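Local coordinates for tyrosine specific protein phosphatase (Trypanosoma cruzi, PDB 4AZ1) that probably removes phosphate from phosphotyrosine in proteins, as a member of the classical protein tyrosine phosphatase family, at residues Q22-L27 / T255-V260; A160-D165 / R171-L176. One frame throughout, in Å; residues are numbered along the deposited sequence.

Contact 1: Q22-L27 / T255-V260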
ATOM      1  N   GLN A  22      10.208 -32.499  20.370  1.00 36.37           N
ATOM      2  CA  GLN A  22       9.713 -33.051  19.109  1.00 35.50           C
ATOM      3  C   GLN A  22       8.342 -33.716  19.295  1.00 43.36           C
ATOM      4  O   GLN A  22       7.419 -33.480  18.509  1.00 42.37           O
ATOM      5  CB  GLN A  22      10.723 -34.029  18.496  1.00 39.76           C
ATOM      6  CG  GLN A  22      10.252 -34.654  17.173  1.00 61.31           C
ATOM      7  CD  GLN A  22      10.064 -33.625  16.038  1.00 62.38           C
ATOM      8  OE1 GLN A  22      11.032 -33.213  15.392  1.00 63.81           O
ATOM      9  NE2 GLN A  22       8.813 -33.221  15.795  1.00 47.37           N
ATOM     10  N   ARG A  23       8.204 -34.516  20.353  1.00 42.78           N
ATOM     11  CA  ARG A  23       6.945 -35.208  20.645  1.00 36.08           C
ATOM     12  C   ARG A  23       5.778 -34.230  20.859  1.00 37.14           C
ATOM     13  O   ARG A  23       4.690 -34.427  20.321  1.00 38.11           O
ATOM     14  CB  ARG A  23       7.127 -36.079  21.884  1.00 40.34           C
ATOM     15  CG  ARG A  23       5.973 -37.018  22.164  1.00 48.97           C
ATOM     16  CD  ARG A  23       6.240 -37.817  23.439  1.00 60.21           C
ATOM     17  NE  ARG A  23       6.253 -36.941  24.609  1.00 58.30           N
ATOM     18  CZ  ARG A  23       7.292 -36.790  25.425  1.00 60.00           C
ATOM     19  NH1 ARG A  23       8.421 -37.474  25.214  1.00 54.11           N
ATOM     20  NH2 ARG A  23       7.196 -35.962  26.462  1.00 56.98           N
ATOM     21  N   GLU A  24       6.009 -33.175  21.641  1.00 36.20           N
ATOM     22  CA  GLU A  24       4.969 -32.180  21.889  1.00 39.87           C
ATOM     23  C   GLU A  24       4.595 -31.421  20.622  1.00 40.65           C
ATOM     24  O   GLU A  24       3.417 -31.170  20.367  1.00 37.26           O
ATOM     25  CB  GLU A  24       5.423 -31.174  22.955  1.00 33.39           C
ATOM     26  CG  GLU A  24       5.326 -31.707  24.386  1.00 39.06           C
ATOM     27  CD  GLU A  24       5.879 -30.708  25.400  1.00 44.50           C
ATOM     28  OE1 GLU A  24       6.205 -29.550  25.014  1.00 37.16           O
ATOM     29  OE2 GLU A  24       5.974 -31.080  26.586  1.00 35.16           O
ATOM     30  N   PHE A  25       5.594 -31.034  19.834  1.00 29.91           N
ATOM     31  CA  PHE A  25       5.285 -30.309  18.613  1.00 34.69           C
ATOM     32  C   PHE A  25       4.462 -31.169  17.639  1.00 42.92           C
ATOM     33  O   PHE A  25       3.519 -30.672  17.017  1.00 35.07           O
ATOM     34  CB  PHE A  25       6.549 -29.777  17.943  1.00 26.25           C
ATOM     35  CG  PHE A  25       6.270 -28.940  16.736  1.00 28.79           C
ATOM     36  CD1 PHE A  25       5.831 -27.627  16.872  1.00 29.65           C
ATOM     37  CD2 PHE A  25       6.422 -29.470  15.456  1.00 35.57           C
ATOM     38  CE1 PHE A  25       5.561 -26.844  15.751  1.00 36.67           C
ATOM     39  CE2 PHE A  25       6.160 -28.686  14.327  1.00 39.36           C
ATOM     40  CZ  PHE A  25       5.723 -27.377  14.484  1.00 31.84           C
ATOM     41  N   SER A  26       4.808 -32.451  17.514  1.00 39.46           N
ATOM     42  CA  SER A  26       4.044 -33.349  16.661  1.00 46.58           C
ATOM     43  C   SER A  26       2.607 -33.492  17.154  1.00 44.00           C
ATOM     44  O   SER A  26       1.668 -33.516  16.362  1.00 47.82           O
ATOM     45  CB  SER A  26       4.714 -34.723  16.572  1.00 48.76           C
ATOM     46  OG  SER A  26       5.950 -34.621  15.884  1.00 49.27           O
ATOM     47  N   LEU A  27       2.439 -33.570  18.467  1.00 38.12           N
ATOM     48  CA  LEU A  27       1.107 -33.631  19.053  1.00 40.20           C
ATOM     49  C   LEU A  27       0.301 -32.366  18.739  1.00 41.93           C
ATOM     50  O   LEU A  27      -0.900 -32.439  18.462  1.00 46.76           O
ATOM     51  CB  LEU A  27       1.211 -33.877  20.560  1.00 44.71           C
ATOM     52  CG  LEU A  27      -0.068 -33.984  21.381  1.00 48.02           C
ATOM     53  CD1 LEU A  27      -0.894 -35.195  20.935  1.00 55.67           C
ATOM     54  CD2 LEU A  27       0.283 -34.081  22.863  1.00 49.83           C
ATOM     55  N   THR A 255       3.150 -25.523  30.838  1.00 42.64           N
ATOM     56  CA  THR A 255       2.987 -24.128  30.407  1.00 38.73           C
ATOM     57  C   THR A 255       3.261 -23.876  28.920  1.00 37.43           C
ATOM     58  O   THR A 255       2.466 -23.198  28.255  1.00 37.35           O
ATOM     59  CB  THR A 255       3.867 -23.163  31.227  1.00 40.71           C
ATOM     60  OG1 THR A 255       3.506 -23.239  32.602  1.00 44.53           O
ATOM     61  CG2 THR A 255       3.688 -21.726  30.754  1.00 43.01           C
ATOM     62  N   VAL A 256       4.361 -24.406  28.385  1.00 38.58           N
ATOM     63  CA  VAL A 256       4.690 -24.104  26.984  1.00 35.92           C
ATOM     64  C   VAL A 256       3.678 -24.712  26.025  1.00 34.84           C
ATOM     65  O   VAL A 256       3.182 -24.039  25.111  1.00 33.33           O
ATOM     66  CB  VAL A 256       6.102 -24.565  26.575  1.00 31.83           C
ATOM     67  CG1 VAL A 256       6.412 -24.076  25.156  1.00 30.52           C
ATOM     68  CG2 VAL A 256       7.142 -24.004  27.525  1.00 31.80           C
ATOM     69  N   TYR A 257       3.382 -25.990  26.230  1.00 36.46           N
ATOM     70  CA  TYR A 257       2.350 -26.649  25.458  1.00 36.35           C
ATOM     71  C   TYR A 257       1.012 -25.900  25.602  1.00 34.44           C
ATOM     72  O   TYR A 257       0.358 -25.596  24.602  1.00 41.07           O
ATOM     73  CB  TYR A 257       2.210 -28.120  25.881  1.00 34.73           C
ATOM     74  CG  TYR A 257       1.300 -28.892  24.961  1.00 45.51           C
ATOM     75  CD1 TYR A 257       1.778 -29.410  23.769  1.00 41.11           C
ATOM     76  CD2 TYR A 257      -0.045 -29.087  25.273  1.00 52.99           C
ATOM     77  CE1 TYR A 257       0.949 -30.106  22.908  1.00 39.49           C
ATOM     78  CE2 TYR A 257      -0.882 -29.791  24.415  1.00 52.93           C
ATOM     79  CZ  TYR A 257      -0.373 -30.287  23.231  1.00 46.95           C
ATOM     80  OH  TYR A 257      -1.182 -30.978  22.365  1.00 51.26           O
ATOM     81  N   ASP A 258       0.613 -25.582  26.835  1.00 35.25           N
ATOM     82  CA  ASP A 258      -0.676 -24.919  27.062  1.00 43.95           C
ATOM     83  C   ASP A 258      -0.772 -23.543  26.381  1.00 51.11           C
ATOM     84  O   ASP A 258      -1.784 -23.209  25.755  1.00 44.03           O
ATOM     85  CB  ASP A 258      -0.946 -24.790  28.555  1.00 46.82           C
ATOM     86  CG  ASP A 258      -1.192 -26.138  29.215  1.00 52.48           C
ATOM     87  OD1 ASP A 258      -1.673 -27.063  28.524  1.00 54.16           O
ATOM     88  OD2 ASP A 258      -0.907 -26.271  30.425  1.00 58.85           O
ATOM     89  N   VAL A 259       0.289 -22.758  26.514  1.00 37.45           N
ATOM     90  CA  VAL A 259       0.366 -21.442  25.902  1.00 35.83           C
ATOM     91  C   VAL A 259       0.262 -21.524  24.381  1.00 36.84           C
ATOM     92  O   VAL A 259      -0.506 -20.781  23.764  1.00 38.54           O
ATOM     93  CB  VAL A 259       1.683 -20.747  26.283  1.00 40.85           C
ATOM     94  CG1 VAL A 259       2.050 -19.678  25.266  1.00 40.42           C
ATOM     95  CG2 VAL A 259       1.562 -20.145  27.676  1.00 41.79           C
ATOM     96  N   VAL A 260       1.019 -22.430  23.775  1.00 36.84           N
ATOM     97  CA  VAL A 260       0.969 -22.558  22.324  1.00 39.61           C
ATOM     98  C   VAL A 260      -0.394 -23.088  21.886  1.00 39.14           C
ATOM     99  O   VAL A 260      -0.948 -22.634  20.883  1.00 33.19           O
ATOM    100  CB  VAL A 260       2.141 -23.403  21.785  1.00 35.55           C
ATOM    101  CG1 VAL A 260       2.007 -23.640  20.277  1.00 30.24           C
ATOM    102  CG2 VAL A 260       3.444 -22.675  22.070  1.00 26.32           C
TER
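Tyr257 reaches from helix 255-266 across to helix 14-30 and lays its ring along the turn that runs from Glu24 to Leu27. With its CG anti to the backbone N (chi1 -171°), the ring stands out from its own helix, and its CD1-CE1-CZ side lies against the neighbouring one. Glu24 meets that side twice. Its carbonyl oxygen sits in the plane of the ring at the edge, with Glu24 O 3.7 Å from Tyr257 CE1, while its CB packs 4.1 Å from Tyr257 CD1.

One turn further on, Leu27 and Tyr257 cross at about a right angle. The leucine brings up its CG and its CD2 branch: Leu27 CG is 3.4 Å from Tyr257 OH, and Leu27 CD2 is 3.9 Å from Tyr257 CZ. CD2 approaches the ring obliquely, and both carbons lie near the hydroxyl end.

Beyond its CB, Glu24 has other business. Its CG lies beside the backbone N (chi1 -78°) and the chain then runs extended, taking OE1 to the hydroxyls of Tyr277 and Tyr281 on helix 274-288, to which it is hydrogen-bonded, while OE2 forms a salt bridge with Arg20. Tyr257 also touches Tyr277, so helix 274-288 borders both partners.

The arrangement is plain helix-helix packing at the surface, in which one aromatic side chain bridges the gap between the two segments, whose nearest CA atoms, those of Glu24 and Tyr257, are 7.1 Å apart. It joins the N-terminal helix 14-30 to the C-terminal helical part of the tyrosine phosphatase fold.

Contact 2: A160-D165 / R171-L176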
ATOM      1  N   ALA A 160      16.080   9.879  16.311  1.00 50.65           N
ATOM      2  CA  ALA A 160      16.638   9.143  15.167  1.00 52.93           C
ATOM      3  C   ALA A 160      16.525   7.613  15.271  1.00 56.73           C
ATOM      4  O   ALA A 160      16.373   7.055  16.368  1.00 48.80           O
ATOM      5  CB  ALA A 160      18.086   9.547  14.941  1.00 55.64           C
ATOM      6  N   TYR A 161      16.612   6.942  14.121  1.00 52.22           N
ATOM      7  CA  TYR A 161      16.612   5.479  14.078  1.00 56.03           C
ATOM      8  C   TYR A 161      17.783   4.966  14.907  1.00 53.49           C
ATOM      9  O   TYR A 161      18.867   5.541  14.853  1.00 49.44           O
ATOM     10  CB  TYR A 161      16.825   4.981  12.650  1.00 50.02           C
ATOM     11  CG  TYR A 161      15.633   5.036  11.715  1.00 47.53           C
ATOM     12  CD1 TYR A 161      14.418   5.590  12.107  1.00 43.88           C
ATOM     13  CD2 TYR A 161      15.738   4.531  10.420  1.00 37.98           C
ATOM     14  CE1 TYR A 161      13.332   5.634  11.227  1.00 46.19           C
ATOM     15  CE2 TYR A 161      14.668   4.569   9.533  1.00 39.40           C
ATOM     16  CZ  TYR A 161      13.468   5.125   9.940  1.00 46.03           C
ATOM     17  OH  TYR A 161      12.406   5.161   9.058  1.00 36.02           O
ATOM     18  N   GLU A 162      17.579   3.889  15.663  1.00 44.95           N
ATOM     19  CA  GLU A 162      18.676   3.304  16.446  1.00 50.87           C
ATOM     20  C   GLU A 162      19.049   1.927  15.903  1.00 48.95           C
ATOM     21  O   GLU A 162      18.177   1.099  15.651  1.00 44.06           O
ATOM     22  CB  GLU A 162      18.296   3.205  17.926  1.00 53.14           C
ATOM     23  CG  GLU A 162      17.937   4.550  18.558  1.00 61.56           C
ATOM     24  CD  GLU A 162      17.409   4.407  19.977  1.00 74.86           C
ATOM     25  OE1 GLU A 162      17.363   3.262  20.479  1.00 82.95           O
ATOM     26  OE2 GLU A 162      17.039   5.435  20.589  1.00 77.15           O
ATOM     27  N   VAL A 163      20.343   1.689  15.707  1.00 51.73           N
ATOM     28  CA  VAL A 163      20.791   0.397  15.208  1.00 52.80           C
ATOM     29  C   VAL A 163      21.665  -0.258  16.260  1.00 56.72           C
ATOM     30  O   VAL A 163      22.659   0.325  16.697  1.00 56.34           O
ATOM     31  CB  VAL A 163      21.591   0.524  13.906  1.00 57.60           C
ATOM     32  CG1 VAL A 163      21.839  -0.862  13.317  1.00 54.74           C
ATOM     33  CG2 VAL A 163      20.842   1.395  12.901  1.00 49.06           C
ATOM     34  N   GLU A 164      21.279  -1.461  16.677  1.00 47.19           N
ATOM     35  CA  GLU A 164      22.043  -2.207  17.678  1.00 50.80           C
ATOM     36  C   GLU A 164      22.691  -3.395  16.967  1.00 52.86           C
ATOM     37  O   GLU A 164      22.018  -4.395  16.684  1.00 48.35           O
ATOM     38  CB  GLU A 164      21.118  -2.702  18.801  1.00 48.95           C
ATOM     39  CG  GLU A 164      20.162  -1.654  19.360  1.00 65.67           C
ATOM     40  CD  GLU A 164      20.874  -0.560  20.140  1.00 87.41           C
ATOM     41  OE1 GLU A 164      22.010  -0.802  20.607  1.00 91.09           O
ATOM     42  OE2 GLU A 164      20.293   0.541  20.288  1.00 95.22           O
ATOM     43  N   ASP A 165      23.987  -3.280  16.678  1.00 51.97           N
ATOM     44  CA  ASP A 165      24.674  -4.229  15.803  1.00 56.95           C
ATOM     45  C   ASP A 165      24.800  -5.622  16.408  1.00 59.28           C
ATOM     46  O   ASP A 165      24.603  -6.619  15.711  1.00 60.53           O
ATOM     47  CB  ASP A 165      26.061  -3.695  15.411  1.00 50.86           C
ATOM     48  N   ARG A 171      15.643   0.110  15.761  1.00 38.34           N
ATOM     49  CA  ARG A 171      14.466   0.781  16.311  1.00 35.18           C
ATOM     50  C   ARG A 171      14.164   2.026  15.504  1.00 37.50           C
ATOM     51  O   ARG A 171      15.028   2.895  15.346  1.00 35.23           O
ATOM     52  CB  ARG A 171      14.677   1.138  17.786  1.00 43.55           C
ATOM     53  CG  ARG A 171      14.922  -0.082  18.640  1.00 44.74           C
ATOM     54  CD  ARG A 171      14.819   0.171  20.149  1.00 51.02           C
ATOM     55  NE  ARG A 171      14.766  -1.131  20.818  1.00 60.46           N
ATOM     56  CZ  ARG A 171      15.826  -1.769  21.314  1.00 59.27           C
ATOM     57  NH1 ARG A 171      17.035  -1.210  21.267  1.00 49.39           N
ATOM     58  NH2 ARG A 171      15.668  -2.962  21.875  1.00 57.39           N
ATOM     59  N   ARG A 172      12.938   2.100  14.996  1.00 35.87           N
ATOM     60  CA  ARG A 172      12.505   3.221  14.172  1.00 39.12           C
ATOM     61  C   ARG A 172      11.369   3.933  14.891  1.00 37.19           C
ATOM     62  O   ARG A 172      10.366   3.313  15.254  1.00 37.13           O
ATOM     63  CB  ARG A 172      12.046   2.722  12.793  1.00 29.82           C
ATOM     64  CG  ARG A 172      13.121   1.930  12.032  1.00 29.36           C
ATOM     65  CD  ARG A 172      12.667   1.521  10.633  1.00 30.99           C
ATOM     66  NE  ARG A 172      13.764   0.915   9.883  1.00 40.16           N
ATOM     67  CZ  ARG A 172      13.988  -0.398   9.779  1.00 34.31           C
ATOM     68  NH1 ARG A 172      13.185  -1.273  10.369  1.00 25.73           N
ATOM     69  NH2 ARG A 172      15.025  -0.833   9.075  1.00 36.11           N
ATOM     70  N   TYR A 173      11.547   5.223  15.134  1.00 34.50           N
ATOM     71  CA  TYR A 173      10.521   6.016  15.799  1.00 37.34           C
ATOM     72  C   TYR A 173       9.811   6.800  14.705  1.00 35.20           C
ATOM     73  O   TYR A 173      10.420   7.596  13.979  1.00 39.03           O
ATOM     74  CB  TYR A 173      11.145   6.923  16.892  1.00 40.51           C
ATOM     75  CG  TYR A 173      11.964   6.100  17.869  1.00 40.79           C
ATOM     76  CD1 TYR A 173      11.350   5.403  18.911  1.00 38.75           C
ATOM     77  CD2 TYR A 173      13.339   5.972  17.717  1.00 40.57           C
ATOM     78  CE1 TYR A 173      12.091   4.614  19.785  1.00 39.68           C
ATOM     79  CE2 TYR A 173      14.086   5.200  18.587  1.00 45.97           C
ATOM     80  CZ  TYR A 173      13.455   4.519  19.617  1.00 52.77           C
ATOM     81  OH  TYR A 173      14.193   3.747  20.483  1.00 59.63           O
ATOM     82  N   LEU A 174       8.516   6.551  14.587  1.00 39.12           N
ATOM     83  CA  LEU A 174       7.771   6.942  13.408  1.00 39.43           C
ATOM     84  C   LEU A 174       6.559   7.800  13.763  1.00 39.66           C
ATOM     85  O   LEU A 174       6.053   7.767  14.895  1.00 43.91           O
ATOM     86  CB  LEU A 174       7.345   5.676  12.640  1.00 34.74           C
ATOM     87  CG  LEU A 174       8.517   4.844  12.096  1.00 37.61           C
ATOM     88  CD1 LEU A 174       8.081   3.440  11.678  1.00 34.23           C
ATOM     89  CD2 LEU A 174       9.188   5.568  10.915  1.00 43.39           C
ATOM     90  N   ILE A 175       6.111   8.590  12.798  1.00 39.42           N
ATOM     91  CA  ILE A 175       4.905   9.383  12.970  1.00 38.96           C
ATOM     92  C   ILE A 175       3.947   9.114  11.814  1.00 36.75           C
ATOM     93  O   ILE A 175       4.295   9.327  10.643  1.00 40.71           O
ATOM     94  CB  ILE A 175       5.233  10.899  13.072  1.00 37.24           C
ATOM     95  CG1 ILE A 175       6.181  11.161  14.253  1.00 42.88           C
ATOM     96  CG2 ILE A 175       3.969  11.704  13.247  1.00 42.38           C
ATOM     97  CD1 ILE A 175       6.602  12.637  14.406  1.00 45.76           C
ATOM     98  N   LEU A 176       2.756   8.615  12.134  1.00 34.72           N
ATOM     99  CA  LEU A 176       1.711   8.421  11.131  1.00 37.95           C
ATOM    100  C   LEU A 176       0.781   9.613  11.142  1.00 51.19           C
ATOM    101  O   LEU A 176       0.374  10.075  12.222  1.00 46.24           O
ATOM    102  CB  LEU A 176       0.910   7.154  11.428  1.00 44.37           C
ATOM    103  CG  LEU A 176       1.443   5.874  10.797  1.00 48.63           C
ATOM    104  CD1 LEU A 176       0.743   4.646  11.378  1.00 42.64           C
ATOM    105  CD2 LEU A 176       1.236   5.953   9.301  1.00 50.29           C
TER
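Glu162 and Arg171 form an antiparallel hydrogen-bonded pair, with both backbone N-H groups used between them. Glu162 N gives to Arg171 O at 2.8 Å and Arg171 N to Glu162 O at 2.7 Å; both bonds are nearly straight. Just before this pair, Tyr161 CA adds a C-H...O contact to the same Arg171 O, 3.3 Å away.

On the side of the sheet that carries Arg172 the contact is a CH-pi one. The aliphatic chain of Arg172 runs extended over one face of the Tyr161 ring: Arg172 CG lies 3.7 Å from the ring centroid and only 5° off the normal, over the middle of the ring. The guanidinium turns almost perpendicular to the ring (86°), its edge toward Tyr161 CE2. Leu174 CD2 comes to the ring edge, 3.7 Å from Tyr161 OH.

Charged and polar groups gather on the other face, that of Glu162, Arg171 and Tyr173. Glu164 bends at chi2 (-69°), which brings its OE2 to the edge of the Arg171 guanidinium, in plane; the salt bridge from OE2 to Arg171 NH1 is long, at 3.8 Å. The Glu162 carboxylate lies beside the phenol end of Tyr173, with both its oxygens at similar distances from the hydroxyl, Glu162 OE1 being 3.2 Å from Tyr173 OH. Ala160 O sits at the edge of that ring, 3.5 Å from Tyr173 CD2.

The two segments belong to the hairpin of strands 151-164 and 169-177 in the large mixed sheet. On the far side of 169-177 runs strand 184-191, whose Gln188 and Gln190 bind Arg172 NH1, while Trp134 makes a cation-pi contact with that arginine. Pro135 O accepts from Tyr161 OH, and Asn212 of helix 203-215 takes Arg171 NH2.

Overall arrangement
The two contacts lie on opposite sides of the chain's centre, their own centres 35 Å apart and their nearest atoms about 22 Å apart. They share no helix or strand. Contact 1 joins helices far apart in sequence at the surface, and contact 2, nested along the chain inside the loop closed by contact 1, ties neighbouring strands of one hairpin and is partly buried. Contact 1 buries 172 Å² and rests on van der Waals packing around one tyrosine; contact 2 buries 412 Å² and combines paired backbone bonds with a CH-pi contact and a long salt bridge. Thus one tyrosine side chain, set against a backbone oxygen and aliphatic carbons, bridges the helices, whereas backbone pairing sets the spacing in the sheet.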